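Local atomic coordinates of peptidoglycan glycosyltransferase (Burkholderia ambifaria, PDB entry 5UY7), a protein that belongs to the penicillin-binding proteins and carries a domain of the beta-lactamase clan, of the kind associated with the bacterial cell wall. Residues A[328-333]-A[376-381]; A[300-305]-A[372-377]; A[274-279]-A[339-344]; A[289-294]-A[314-319]; A[280-285]-A[425-430]. All blocks are in the same frame, centred on the assembly; numbering follows the deposited sequence.

Contact 1 (A[328-333]-A[376-381])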
# COMPACT_ATOMS: atom_id res chain seq x y z
N GLY A 328 11.28 -2.66 13.74
CA GLY A 328 11.55 -1.26 13.42
C GLY A 328 10.27 -0.44 13.35
O GLY A 328 10.23 0.70 13.83
N ALA A 329 9.23 -1.00 12.73
CA ALA A 329 7.95 -0.30 12.69
C ALA A 329 7.42 -0.06 14.10
O ALA A 329 6.91 1.03 14.41
CB ALA A 329 6.94 -1.11 11.87
N THR A 330 7.54 -1.07 14.97
CA THR A 330 7.06 -0.95 16.34
C THR A 330 7.81 0.16 17.08
O THR A 330 7.19 0.99 17.75
CB THR A 330 7.23 -2.28 17.07
OG1 THR A 330 6.38 -3.26 16.47
CG2 THR A 330 6.89 -2.13 18.57
N LYS A 331 9.14 0.17 16.98
CA LYS A 331 9.89 1.15 17.76
C LYS A 331 9.62 2.56 17.26
O LYS A 331 9.55 3.50 18.07
CB LYS A 331 11.39 0.82 17.71
CG LYS A 331 11.72 -0.46 18.48
CD LYS A 331 13.21 -0.63 18.67
CE LYS A 331 13.52 -1.87 19.47
NZ LYS A 331 14.94 -1.86 19.90
N ILE A 332 9.44 2.72 15.95
CA ILE A 332 9.04 4.02 15.41
C ILE A 332 7.64 4.39 15.90
O ILE A 332 7.39 5.53 16.31
CB ILE A 332 9.15 3.99 13.88
CG1 ILE A 332 10.62 3.90 13.47
CG2 ILE A 332 8.48 5.20 13.27
CD1 ILE A 332 10.80 3.63 11.95
N ALA A 333 6.72 3.42 15.90
CA ALA A 333 5.37 3.69 16.38
C ALA A 333 5.37 4.13 17.84
O ALA A 333 4.52 4.94 18.24
CB ALA A 333 4.49 2.45 16.22
N GLU A 376 -1.32 -3.24 21.05
CA GLU A 376 -2.19 -3.08 19.89
C GLU A 376 -1.72 -1.94 18.99
O GLU A 376 -1.79 -2.04 17.76
CB GLU A 376 -3.63 -2.85 20.36
CG GLU A 376 -4.23 -4.08 21.02
CD GLU A 376 -5.47 -3.77 21.83
OE1 GLU A 376 -5.71 -2.58 22.14
OE2 GLU A 376 -6.21 -4.72 22.15
N GLN A 377 -1.24 -0.84 19.58
CA GLN A 377 -0.58 0.19 18.79
C GLN A 377 0.59 -0.40 18.01
O GLN A 377 0.80 -0.07 16.83
CB GLN A 377 -0.12 1.34 19.68
CG GLN A 377 0.60 2.45 18.92
CD GLN A 377 0.95 3.63 19.80
OE1 GLN A 377 0.42 3.78 20.89
NE2 GLN A 377 1.86 4.48 19.32
N ALA A 378 1.35 -1.30 18.65
CA ALA A 378 2.48 -1.92 17.97
C ALA A 378 2.03 -2.76 16.78
O ALA A 378 2.54 -2.60 15.66
CB ALA A 378 3.27 -2.79 18.95
N THR A 379 1.08 -3.68 16.98
CA THR A 379 0.69 -4.54 15.87
C THR A 379 0.09 -3.72 14.73
O THR A 379 0.30 -4.04 13.55
CB THR A 379 -0.29 -5.62 16.32
OG1 THR A 379 -1.55 -5.04 16.69
CG2 THR A 379 0.28 -6.39 17.50
N MET A 380 -0.66 -2.66 15.05
CA MET A 380 -1.21 -1.83 13.98
C MET A 380 -0.10 -1.16 13.18
O MET A 380 -0.25 -0.95 11.97
CB MET A 380 -2.16 -0.77 14.54
CG MET A 380 -3.56 -1.31 14.85
SD MET A 380 -4.65 -0.04 15.54
CE MET A 380 -4.68 -0.51 17.26
N SER A 381 1.03 -0.85 13.83
CA SER A 381 2.14 -0.22 13.13
C SER A 381 2.70 -1.10 12.03
O SER A 381 3.29 -0.59 11.07
CB SER A 381 3.26 0.14 14.11
OG SER A 381 4.08 -0.97 14.44
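Ala333 and Ser381 meet through their CB atoms at 3.4 Å, tighter than usual for two carbons, where helices 326-333 and 374-381 pack. Beside this pair the Ser381 hydroxyl lies against the backbone of the first helix, OG 3.5 Å from Ala329 O, with Ala329 CB also turned toward it. With OG between the backbone N and the carbonyl carbon (chi1 80°), Ser381 bends its hydroxyl back over its own helix and donates to Ala378 O at 2.6 Å, in the carbonyl plane and on a lone pair. Farther along, Thr330 CG2 rests on Ala378 CB at 3.7 Å. The Thr330 hydroxyl is hydrogen-bonded within its own helix, to Asn326 O. Extended Gln377 brings its amide to the end of the first helix, with NE2 2.9 Å from Ala333 O and hydrogen-bonded to Met336 O. Such small residues let the segment axes approach to 8.2 Å at 126°. The contact is typical of close helix packing through alanine, serine and threonine, here in the buried helical part of the penicillin-binding domain, where Ala329 also touches a putative SxxK site.

Contact 2 (A[300-305]-A[372-377]). With SO4 (sulfate ion), chain E.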
# COMPACT_ATOMS: atom_id res chain seq x y z
N VAL A 300 10.51 -7.95 22.57
CA VAL A 300 9.41 -8.20 23.50
C VAL A 300 8.83 -6.87 23.93
O VAL A 300 9.57 -5.97 24.35
CB VAL A 300 9.86 -9.02 24.72
CG1 VAL A 300 8.69 -9.21 25.67
CG2 VAL A 300 10.41 -10.36 24.28
N LEU A 301 7.52 -6.73 23.81
CA LEU A 301 6.81 -5.51 24.19
C LEU A 301 5.65 -5.90 25.09
O LEU A 301 4.74 -6.60 24.64
CB LEU A 301 6.32 -4.74 22.96
CG LEU A 301 5.55 -3.46 23.29
CD1 LEU A 301 6.44 -2.51 24.07
CD2 LEU A 301 5.07 -2.80 22.02
N ASP A 302 5.70 -5.47 26.35
CA ASP A 302 4.68 -5.81 27.33
C ASP A 302 4.42 -7.32 27.36
O ASP A 302 3.28 -7.77 27.38
CB ASP A 302 3.39 -5.03 27.07
CG ASP A 302 3.58 -3.54 27.26
OD1 ASP A 302 4.50 -3.15 28.00
OD2 ASP A 302 2.80 -2.76 26.67
N GLY A 303 5.50 -8.09 27.34
CA GLY A 303 5.41 -9.54 27.38
C GLY A 303 5.10 -10.21 26.06
O GLY A 303 5.14 -11.45 26.00
N ALA A 304 4.80 -9.46 25.01
CA ALA A 304 4.45 -10.13 23.76
C ALA A 304 5.61 -10.09 22.78
O ALA A 304 6.35 -9.10 22.72
CB ALA A 304 3.22 -9.48 23.12
N PRO A 305 5.80 -11.15 22.00
CA PRO A 305 6.93 -11.20 21.08
C PRO A 305 6.61 -10.50 19.77
O PRO A 305 5.54 -10.69 19.17
CB PRO A 305 7.15 -12.70 20.87
CG PRO A 305 5.78 -13.28 21.00
CD PRO A 305 5.06 -12.43 22.03
N TRP A 372 -6.80 1.58 22.78
CA TRP A 372 -5.63 0.84 22.33
C TRP A 372 -4.74 0.45 23.51
O TRP A 372 -4.34 1.30 24.31
CB TRP A 372 -4.79 1.66 21.35
CG TRP A 372 -5.42 1.97 20.04
CD1 TRP A 372 -6.70 1.73 19.66
CD2 TRP A 372 -4.78 2.60 18.93
NE1 TRP A 372 -6.91 2.17 18.37
CE2 TRP A 372 -5.74 2.72 17.91
CE3 TRP A 372 -3.49 3.09 18.70
CZ2 TRP A 372 -5.44 3.29 16.67
CZ3 TRP A 372 -3.20 3.67 17.49
CH2 TRP A 372 -4.17 3.76 16.48
N ARG A 373 -4.42 -0.84 23.60
CA ARG A 373 -3.30 -1.25 24.43
C ARG A 373 -2.00 -0.95 23.68
O ARG A 373 -1.99 -0.83 22.45
CB ARG A 373 -3.38 -2.73 24.77
N ARG A 374 -0.91 -0.80 24.43
CA ARG A 374 0.37 -0.49 23.79
C ARG A 374 0.76 -1.56 22.77
O ARG A 374 1.25 -1.24 21.67
CB ARG A 374 1.46 -0.32 24.85
CG ARG A 374 2.68 0.41 24.33
CD ARG A 374 3.55 0.95 25.45
NE ARG A 374 4.12 -0.12 26.26
CZ ARG A 374 5.29 -0.03 26.89
NH1 ARG A 374 6.02 1.07 26.78
NH2 ARG A 374 5.74 -1.05 27.61
N ILE A 375 0.50 -2.83 23.09
CA ILE A 375 0.79 -3.89 22.13
C ILE A 375 -0.10 -3.77 20.90
O ILE A 375 0.31 -4.15 19.79
CB ILE A 375 0.65 -5.27 22.81
CG1 ILE A 375 1.16 -6.37 21.89
CG2 ILE A 375 -0.79 -5.52 23.22
CD1 ILE A 375 2.59 -6.18 21.47
N GLU A 376 -1.32 -3.24 21.05
CA GLU A 376 -2.19 -3.08 19.89
C GLU A 376 -1.72 -1.94 18.99
O GLU A 376 -1.79 -2.04 17.76
CB GLU A 376 -3.63 -2.85 20.36
CG GLU A 376 -4.23 -4.08 21.02
CD GLU A 376 -5.47 -3.77 21.83
OE1 GLU A 376 -5.71 -2.58 22.14
OE2 GLU A 376 -6.21 -4.72 22.15
N GLN A 377 -1.24 -0.84 19.58
CA GLN A 377 -0.58 0.19 18.79
C GLN A 377 0.59 -0.40 18.01
O GLN A 377 0.80 -0.07 16.83
CB GLN A 377 -0.12 1.34 19.68
CG GLN A 377 0.60 2.45 18.92
CD GLN A 377 0.95 3.63 19.80
OE1 GLN A 377 0.42 3.78 20.89
NE2 GLN A 377 1.86 4.48 19.32
S SO4 E . -1.37 -0.95 27.95
O1 SO4 E . -1.62 0.48 27.73
O2 SO4 E . -1.01 -1.58 26.68
O3 SO4 E . -0.27 -1.11 28.89
O4 SO4 E . -2.58 -1.58 28.48
O HOH W 1 0.22 -3.59 25.78
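Asp302 and Arg374 form a two-pronged salt bridge. Arg374 NE gives a nearly straight bond to Asp302 OD2 at 3.0 Å; Arg374 NH2 to Asp302 OD1 is modelled at 2.5 Å, too short to take at face value. The carboxylate thus meets the NE/NH2 edge of the guanidinium, the two planes 25° apart. The arginine chain bends at chi3 (64°), which turns NE off the otherwise extended chain and toward the aspartate. Asp302 OD2 has a second partner: a water donates to it at 2.9 Å and accepts from Ile375 N at 2.8 Å, bridging the turn to the start of the helix. The same water also donates to O2 of a sulfate ion, probably from the crystallisation liquor, whose O2 is modelled doubtfully close to Arg374 N. The anion thereby lies at the N-terminus of helix 374-381, just past the N-cap residue Arg373, whose own N donates to Glu376 OE1 at 2.6 Å. Packing backs the ionic pair: Leu301 CD1 lies over one guanidinium face, 3.9 Å from Arg374 NH2, offset toward the rim. On the other strand Ile375 CD1 touches Ala304 CB at 3.7 Å and lies near Leu301 CD2. Asp302 sits in the type I' turn from Leu301 to Ala304 that joins strands 298-301 and 304-307, and the contact leans this hairpin tip on the first turn of helix 374-381. Deeper in, Leu301 packs on Ala378 of the same helix, and Trp372, leading into that helix, packs on Pro338 and Tyr345 of helix 338-347.

Contact 3 (A[274-279]-A[339-344])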
# COMPACT_ATOMS: atom_id res chain seq x y z
N PRO A 274 4.76 1.80 5.54
CA PRO A 274 5.08 3.15 5.06
C PRO A 274 4.28 4.24 5.73
O PRO A 274 4.77 5.38 5.80
CB PRO A 274 4.77 3.07 3.56
CG PRO A 274 5.02 1.65 3.23
CD PRO A 274 4.47 0.90 4.40
N PHE A 275 3.07 3.96 6.22
CA PHE A 275 2.29 5.01 6.88
C PHE A 275 2.78 5.24 8.30
O PHE A 275 2.77 6.38 8.78
CB PHE A 275 0.80 4.66 6.87
CG PHE A 275 0.21 4.69 5.49
CD1 PHE A 275 0.04 5.89 4.82
CD2 PHE A 275 -0.14 3.51 4.84
CE1 PHE A 275 -0.46 5.92 3.52
CE2 PHE A 275 -0.65 3.53 3.55
CZ PHE A 275 -0.81 4.75 2.89
N THR A 276 3.18 4.18 8.99
CA THR A 276 3.83 4.34 10.29
C THR A 276 5.03 5.27 10.18
O THR A 276 5.19 6.21 10.96
CB THR A 276 4.27 2.98 10.82
OG1 THR A 276 3.12 2.14 10.99
CG2 THR A 276 4.98 3.12 12.16
N VAL A 277 5.87 5.02 9.17
CA VAL A 277 7.06 5.82 8.96
C VAL A 277 6.69 7.22 8.49
O VAL A 277 7.24 8.21 8.98
CB VAL A 277 8.00 5.11 7.96
CG1 VAL A 277 9.06 6.07 7.44
CG2 VAL A 277 8.64 3.90 8.63
N SER A 278 5.73 7.33 7.55
CA SER A 278 5.29 8.65 7.09
C SER A 278 4.89 9.54 8.26
O SER A 278 5.29 10.71 8.34
CB SER A 278 4.12 8.52 6.12
OG SER A 278 4.51 7.92 4.90
N LEU A 279 4.08 9.00 9.18
CA LEU A 279 3.60 9.84 10.28
C LEU A 279 4.74 10.26 11.20
O LEU A 279 4.81 11.43 11.60
CB LEU A 279 2.51 9.11 11.07
CG LEU A 279 1.88 9.93 12.19
CD1 LEU A 279 1.19 11.19 11.65
CD2 LEU A 279 0.90 9.06 12.97
N GLU A 339 -3.67 8.62 19.79
CA GLU A 339 -4.50 9.62 19.12
C GLU A 339 -3.85 10.10 17.83
O GLU A 339 -4.54 10.34 16.83
CB GLU A 339 -4.76 10.80 20.07
CG GLU A 339 -5.69 11.84 19.47
CD GLU A 339 -6.04 12.93 20.45
OE1 GLU A 339 -5.33 13.05 21.47
OE2 GLU A 339 -7.01 13.67 20.20
N GLU A 340 -2.52 10.25 17.82
CA GLU A 340 -1.83 10.71 16.62
C GLU A 340 -1.96 9.68 15.50
O GLU A 340 -2.25 10.03 14.35
CB GLU A 340 -0.35 10.98 16.92
CG GLU A 340 -0.13 12.22 17.75
CD GLU A 340 1.29 12.35 18.26
OE1 GLU A 340 1.98 11.33 18.43
OE2 GLU A 340 1.71 13.50 18.52
N MET A 341 -1.74 8.41 15.82
CA MET A 341 -1.82 7.38 14.79
C MET A 341 -3.26 7.19 14.31
O MET A 341 -3.50 7.02 13.11
CB MET A 341 -1.23 6.07 15.31
CG MET A 341 0.26 6.17 15.66
SD MET A 341 1.01 4.57 16.01
CE MET A 341 0.97 3.81 14.39
N TRP A 342 -4.22 7.23 15.24
CA TRP A 342 -5.62 7.10 14.85
C TRP A 342 -6.04 8.24 13.92
O TRP A 342 -6.75 8.01 12.93
CB TRP A 342 -6.52 7.08 16.09
CG TRP A 342 -7.98 6.85 15.80
CD1 TRP A 342 -8.65 5.67 15.84
CD2 TRP A 342 -8.95 7.85 15.42
NE1 TRP A 342 -9.97 5.85 15.51
CE2 TRP A 342 -10.18 7.18 15.24
CE3 TRP A 342 -8.89 9.23 15.20
CZ2 TRP A 342 -11.35 7.85 14.87
CZ3 TRP A 342 -10.06 9.90 14.83
CH2 TRP A 342 -11.27 9.20 14.66
N ASN A 343 -5.63 9.47 14.23
CA ASN A 343 -5.98 10.56 13.33
C ASN A 343 -5.36 10.37 11.96
O ASN A 343 -5.97 10.72 10.94
CB ASN A 343 -5.58 11.90 13.93
CG ASN A 343 -6.69 12.49 14.78
OD1 ASN A 343 -7.73 12.91 14.26
ND2 ASN A 343 -6.50 12.48 16.09
N MET A 344 -4.14 9.82 11.89
CA MET A 344 -3.53 9.54 10.60
C MET A 344 -4.32 8.48 9.85
O MET A 344 -4.62 8.63 8.66
CB MET A 344 -2.07 9.12 10.76
CG MET A 344 -1.35 8.85 9.44
SD MET A 344 -1.54 7.14 8.86
CE MET A 344 -0.61 6.26 10.11
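Leu279 projects from helix 273-282 onto helix 338-347 and brings CD2 down on its backbone, 3.7 Å from Met341 CA and 3.6 Å from Glu340 O. A chi1 of -177°, with CG anti to the backbone N, sets CG toward helix 338-347, and the two methyls that hang from it divide the work. Leu279 CD2 also touches Met344 CB at 3.7 Å and Met341 CG at 4.0 Å; CD1 lies against Met344 CB and CG. Met344 answers with a folded chain: bends at chi2 (-87°) and at chi3 bring first SD and then CE back toward Phe275 rather than out along the chain. Met344 CE ends 3.6 Å from Phe275 O and 3.9 Å from Phe275 CB. Met344 SD stands 5.4 Å from the centroid of the Phe275 ring, well off the ring normal, an oblique Met-aromatic contact. Met341 sets off alongside the interface, but a bend at chi3 brings its CE near Thr276, at the limit of contact. The hydroxyl of that threonine is engaged elsewhere, with Ser381 O, and Thr276 packs on Ala333. Glu340 approaches Leu279 chiefly through its backbone; its carboxylate reaches Arg285 in a salt bridge. The Phe275 ring also meets Tyr397 edge-to-face. The segment axes stay 10.7 Å apart at 118°, a spacing filled by leucine and methionine side chains. This is a buried apolar helix-helix interface with a Met-aromatic element, in the penicillin-binding domain, on the helix that begins at the lysine of the putative SxxK motif.

Contact 4 (A[289-294]-A[314-319]). With SO4 (sulfate ion), chain C.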
# COMPACT_ATOMS: atom_id res chain seq x y z
N ASN A 289 17.36 9.18 8.27
CA ASN A 289 18.60 8.54 8.68
C ASN A 289 18.69 8.31 10.18
O ASN A 289 19.76 7.94 10.67
CB ASN A 289 19.81 9.34 8.19
CG ASN A 289 19.90 9.38 6.69
OD1 ASN A 289 20.00 10.45 6.09
ND2 ASN A 289 19.83 8.21 6.07
N THR A 290 17.60 8.52 10.92
CA THR A 290 17.55 8.10 12.31
C THR A 290 17.81 6.60 12.41
O THR A 290 17.29 5.81 11.63
CB THR A 290 16.18 8.42 12.90
OG1 THR A 290 16.02 9.85 12.97
CG2 THR A 290 16.02 7.82 14.30
N LEU A 291 18.64 6.22 13.39
CA LEU A 291 18.95 4.80 13.59
C LEU A 291 17.89 4.15 14.47
O LEU A 291 17.43 4.73 15.46
CB LEU A 291 20.32 4.64 14.23
CG LEU A 291 21.49 5.15 13.40
CD1 LEU A 291 22.81 4.82 14.08
CD2 LEU A 291 21.46 4.59 11.99
N VAL A 292 17.52 2.92 14.11
CA VAL A 292 16.54 2.11 14.83
C VAL A 292 17.19 0.75 15.07
O VAL A 292 17.56 0.06 14.11
CB VAL A 292 15.23 1.95 14.04
CG1 VAL A 292 14.20 1.17 14.86
CG2 VAL A 292 14.69 3.32 13.63
N GLU A 293 17.31 0.37 16.34
CA GLU A 293 17.98 -0.88 16.71
C GLU A 293 16.96 -2.02 16.66
O GLU A 293 16.01 -2.03 17.44
CB GLU A 293 18.59 -0.78 18.10
CG GLU A 293 19.57 0.38 18.26
CD GLU A 293 20.81 0.24 17.39
OE1 GLU A 293 21.07 -0.87 16.86
OE2 GLU A 293 21.54 1.25 17.24
N THR A 294 17.17 -2.98 15.75
CA THR A 294 16.32 -4.16 15.72
C THR A 294 17.05 -5.43 16.14
O THR A 294 16.40 -6.48 16.27
CB THR A 294 15.70 -4.36 14.33
OG1 THR A 294 16.67 -4.89 13.41
CG2 THR A 294 15.14 -3.05 13.79
N THR A 314 21.11 -2.87 13.27
CA THR A 314 20.84 -1.44 13.26
C THR A 314 20.43 -1.00 11.86
O THR A 314 21.17 -1.23 10.90
CB THR A 314 22.06 -0.65 13.72
OG1 THR A 314 22.53 -1.18 14.97
CG2 THR A 314 21.71 0.82 13.89
N LEU A 315 19.26 -0.39 11.75
CA LEU A 315 18.73 0.10 10.49
C LEU A 315 18.49 1.59 10.58
O LEU A 315 18.22 2.13 11.65
CB LEU A 315 17.41 -0.59 10.12
CG LEU A 315 17.45 -2.11 9.94
CD1 LEU A 315 16.04 -2.66 9.71
CD2 LEU A 315 18.38 -2.46 8.78
N THR A 316 18.59 2.27 9.44
CA THR A 316 17.98 3.59 9.39
C THR A 316 16.47 3.44 9.29
O THR A 316 15.95 2.35 9.03
CB THR A 316 18.46 4.40 8.19
OG1 THR A 316 18.12 3.68 6.99
CG2 THR A 316 19.97 4.61 8.24
N VAL A 317 15.75 4.55 9.47
CA VAL A 317 14.31 4.53 9.24
C VAL A 317 14.01 4.07 7.82
O VAL A 317 13.09 3.28 7.59
CB VAL A 317 13.72 5.93 9.54
CG1 VAL A 317 12.30 6.05 8.96
CG2 VAL A 317 13.71 6.17 11.04
N GLY A 318 14.81 4.53 6.85
CA GLY A 318 14.64 4.02 5.49
C GLY A 318 14.87 2.52 5.41
O GLY A 318 14.13 1.81 4.72
N GLY A 319 15.88 2.03 6.14
CA GLY A 319 16.13 0.60 6.17
C GLY A 319 15.00 -0.20 6.79
O GLY A 319 14.78 -1.36 6.42
S SO4 C . 18.82 13.07 8.42
O1 SO4 C . 18.29 14.40 8.14
O2 SO4 C . 20.16 12.93 7.84
O3 SO4 C . 17.94 12.07 7.82
O4 SO4 C . 18.90 12.87 9.87
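Glu293 lies side by side with Thr314, both side chains pointing the same way from the two-stranded antiparallel sheet. A bend at chi2 (-65°) swings the Glu293 CD toward the threonine, whose OG1 donates to Glu293 OE1, though the modelled 2.4 Å is doubtfully short, while Glu293 OE2 stands 3.4 Å from Thr314 CG2. Next along the ladder, Val292 and Leu315 form the hydrogen-bonded pair: Val292 N to Leu315 O at 2.7 Å, and Leu315 N to Val292 O at 2.9 Å. The flanking pairs, Leu291 with Thr316 and Glu293 with Thr314, are non-hydrogen-bonded. Leu291 reaches over with CD2 to Thr316 CG2 at 4.0 Å. Thr316, the last strand residue, is also the N-cap of helix 317-323, its OG1 accepting from Gly319 N at 2.9 Å. Here Thr290 O receives a weak bond from Val317 N and a C-H contact from Thr316 CA. On the inner side Val292 CG2 crosses Val317 CG2 at 4.0 Å, and both valines pack on Ile332 of helix 326-333. Lys331 of that helix donates to Glu293 O. At the outer end, Asn289 N donates to a sulfate ion, probably from the crystallisation liquor. The chemistry divides by side: the exposed Glu293-Thr314 polar pair lies on one face, Val292 and Val317 pack together against helix 326-333, and the backbone ladder passes directly into a threonine-capped helix start.

Contact 5 (A[280-285]-A[425-430])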
# COMPACT_ATOMS: atom_id res chain seq x y z
N ALA A 280 5.65 9.34 11.53
CA ALA A 280 6.76 9.71 12.42
C ALA A 280 7.66 10.75 11.77
O ALA A 280 8.17 11.65 12.46
CB ALA A 280 7.55 8.46 12.80
N LEU A 281 7.88 10.66 10.46
CA LEU A 281 8.60 11.72 9.76
C LEU A 281 7.83 13.04 9.83
O LEU A 281 8.40 14.10 10.13
CB LEU A 281 8.83 11.33 8.29
CG LEU A 281 9.75 10.14 8.07
CD1 LEU A 281 9.68 9.69 6.61
CD2 LEU A 281 11.18 10.55 8.43
N ASP A 282 6.52 12.99 9.55
CA ASP A 282 5.72 14.20 9.48
C ASP A 282 5.64 14.89 10.83
O ASP A 282 5.60 16.13 10.90
CB ASP A 282 4.32 13.85 8.97
CG ASP A 282 3.77 14.87 8.00
OD1 ASP A 282 4.51 15.27 7.07
OD2 ASP A 282 2.60 15.27 8.17
N LEU A 283 5.61 14.12 11.92
CA LEU A 283 5.59 14.68 13.26
C LEU A 283 6.97 15.06 13.76
O LEU A 283 7.09 15.53 14.90
CB LEU A 283 4.95 13.67 14.23
CG LEU A 283 3.47 13.41 13.96
CD1 LEU A 283 2.91 12.32 14.87
CD2 LEU A 283 2.70 14.71 14.14
N HIS A 284 8.01 14.88 12.93
CA HIS A 284 9.39 15.21 13.26
C HIS A 284 9.93 14.33 14.39
O HIS A 284 10.90 14.71 15.06
CB HIS A 284 9.55 16.70 13.61
CG HIS A 284 8.89 17.61 12.62
ND1 HIS A 284 9.30 17.69 11.30
CD2 HIS A 284 7.86 18.48 12.75
CE1 HIS A 284 8.55 18.57 10.66
NE2 HIS A 284 7.66 19.06 11.52
N ARG A 285 9.34 13.16 14.62
CA ARG A 285 9.85 12.25 15.65
C ARG A 285 11.13 11.55 15.20
O ARG A 285 12.00 11.25 16.02
CB ARG A 285 8.80 11.20 16.02
CG ARG A 285 7.47 11.79 16.49
CD ARG A 285 7.57 12.43 17.88
NE ARG A 285 6.54 13.46 18.00
CZ ARG A 285 5.26 13.20 18.24
NH1 ARG A 285 4.87 11.95 18.45
NH2 ARG A 285 4.37 14.18 18.27
N VAL A 425 -2.62 14.81 3.99
CA VAL A 425 -2.32 13.78 4.98
C VAL A 425 -0.92 13.95 5.55
O VAL A 425 -0.72 13.87 6.76
CB VAL A 425 -2.49 12.38 4.35
CG1 VAL A 425 -2.03 11.31 5.33
CG2 VAL A 425 -3.94 12.18 3.97
N PHE A 426 0.06 14.20 4.68
CA PHE A 426 1.44 14.44 5.05
C PHE A 426 1.94 15.66 4.28
O PHE A 426 1.31 16.10 3.31
CB PHE A 426 2.33 13.22 4.73
CG PHE A 426 1.82 11.93 5.31
CD1 PHE A 426 1.71 11.76 6.68
CD2 PHE A 426 1.48 10.87 4.48
CE1 PHE A 426 1.23 10.57 7.21
CE2 PHE A 426 1.00 9.67 5.01
CZ PHE A 426 0.87 9.52 6.37
N THR A 427 3.08 16.22 4.69
CA THR A 427 3.69 17.27 3.89
C THR A 427 4.33 16.68 2.64
O THR A 427 4.60 15.48 2.59
CB THR A 427 4.75 18.03 4.69
OG1 THR A 427 5.80 17.11 5.05
CG2 THR A 427 4.16 18.66 5.94
N PRO A 428 4.55 17.50 1.62
CA PRO A 428 5.25 16.99 0.43
C PRO A 428 6.62 16.43 0.75
O PRO A 428 7.05 15.45 0.13
CB PRO A 428 5.34 18.23 -0.48
CG PRO A 428 4.18 19.09 -0.06
CD PRO A 428 4.00 18.86 1.41
N THR A 429 7.33 17.04 1.70
CA THR A 429 8.66 16.55 2.05
C THR A 429 8.59 15.12 2.57
O THR A 429 9.34 14.24 2.14
CB THR A 429 9.29 17.46 3.10
OG1 THR A 429 9.56 18.74 2.50
CG2 THR A 429 10.59 16.86 3.62
N THR A 430 7.65 14.86 3.49
CA THR A 430 7.46 13.50 3.98
C THR A 430 7.14 12.54 2.85
O THR A 430 7.72 11.46 2.76
CB THR A 430 6.35 13.48 5.03
OG1 THR A 430 6.78 14.22 6.16
CG2 THR A 430 6.01 12.03 5.44
O HOH W 2 0.64 13.95 9.58
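Asp282 reaches Thr430 and Thr427 at the start of helix 428-442 with one oxygen, OD1. Thr430 OG1 donates to Asp282 OD1 at 2.7 Å on the anti lone pair, and Thr427 N donates to the same Asp282 oxygen at 2.9 Å, nearly straight (174°), from the syn side and 24° out of the carboxylate plane. Thr427 OG1 also lies 3.0 Å from Asp282 OD1. The other oxygen, Asp282 OD2, accepts from a water at 2.8 Å that also donates to Val425 O, and it sits at the edge of the Phe426 ring, near its plane, 3.9 Å from Phe426 CD1. Thr430, whose side chain crosses that of Asp282 at about a right angle, offers its methyl to the neighbouring residue: CG2 approaches Leu281 CB at 4.1 Å. Leu281 packs on Val434 and Met437 of helix 428-442, while Phe426 packs on Phe275 and Ser278. Asp282 belongs to the last turn of helix 273-282, which ends in a Schellman motif at His284. One carboxylate therefore binds Thr427, the N-cap residue, and a first-turn hydroxyl of helix 428-442. Its negative charge, set at a helix N-terminus with donors at both oxygens, would probably be stabilised there, and an ionised side chain is consistent with every bond it accepts.

How the contacts relate
All five contacts lie in the one penicillin-binding domain, in its helical part and a hairpin and a two-stranded sheet beside it. Helix 374-381 serves contacts 1 and 2, whose centres are 9 Å apart; helix 273-282 serves contacts 3 and 5, also 9 Å apart. Contacts 1 and 3 touch where Thr276 and Ser381 meet; the Glu340-Arg285 salt bridge joins 3 to 5. Contact 4, the local strand pair, closes before contact 1 opens and is nested within the loops closed by 3 and 5; contact 5, spanning the longest loop, encloses 1 and 2 too. Centres of 2 and 5 stand about 25 Å apart without touching. Sequence-distant helices are thus knitted into one packed unit.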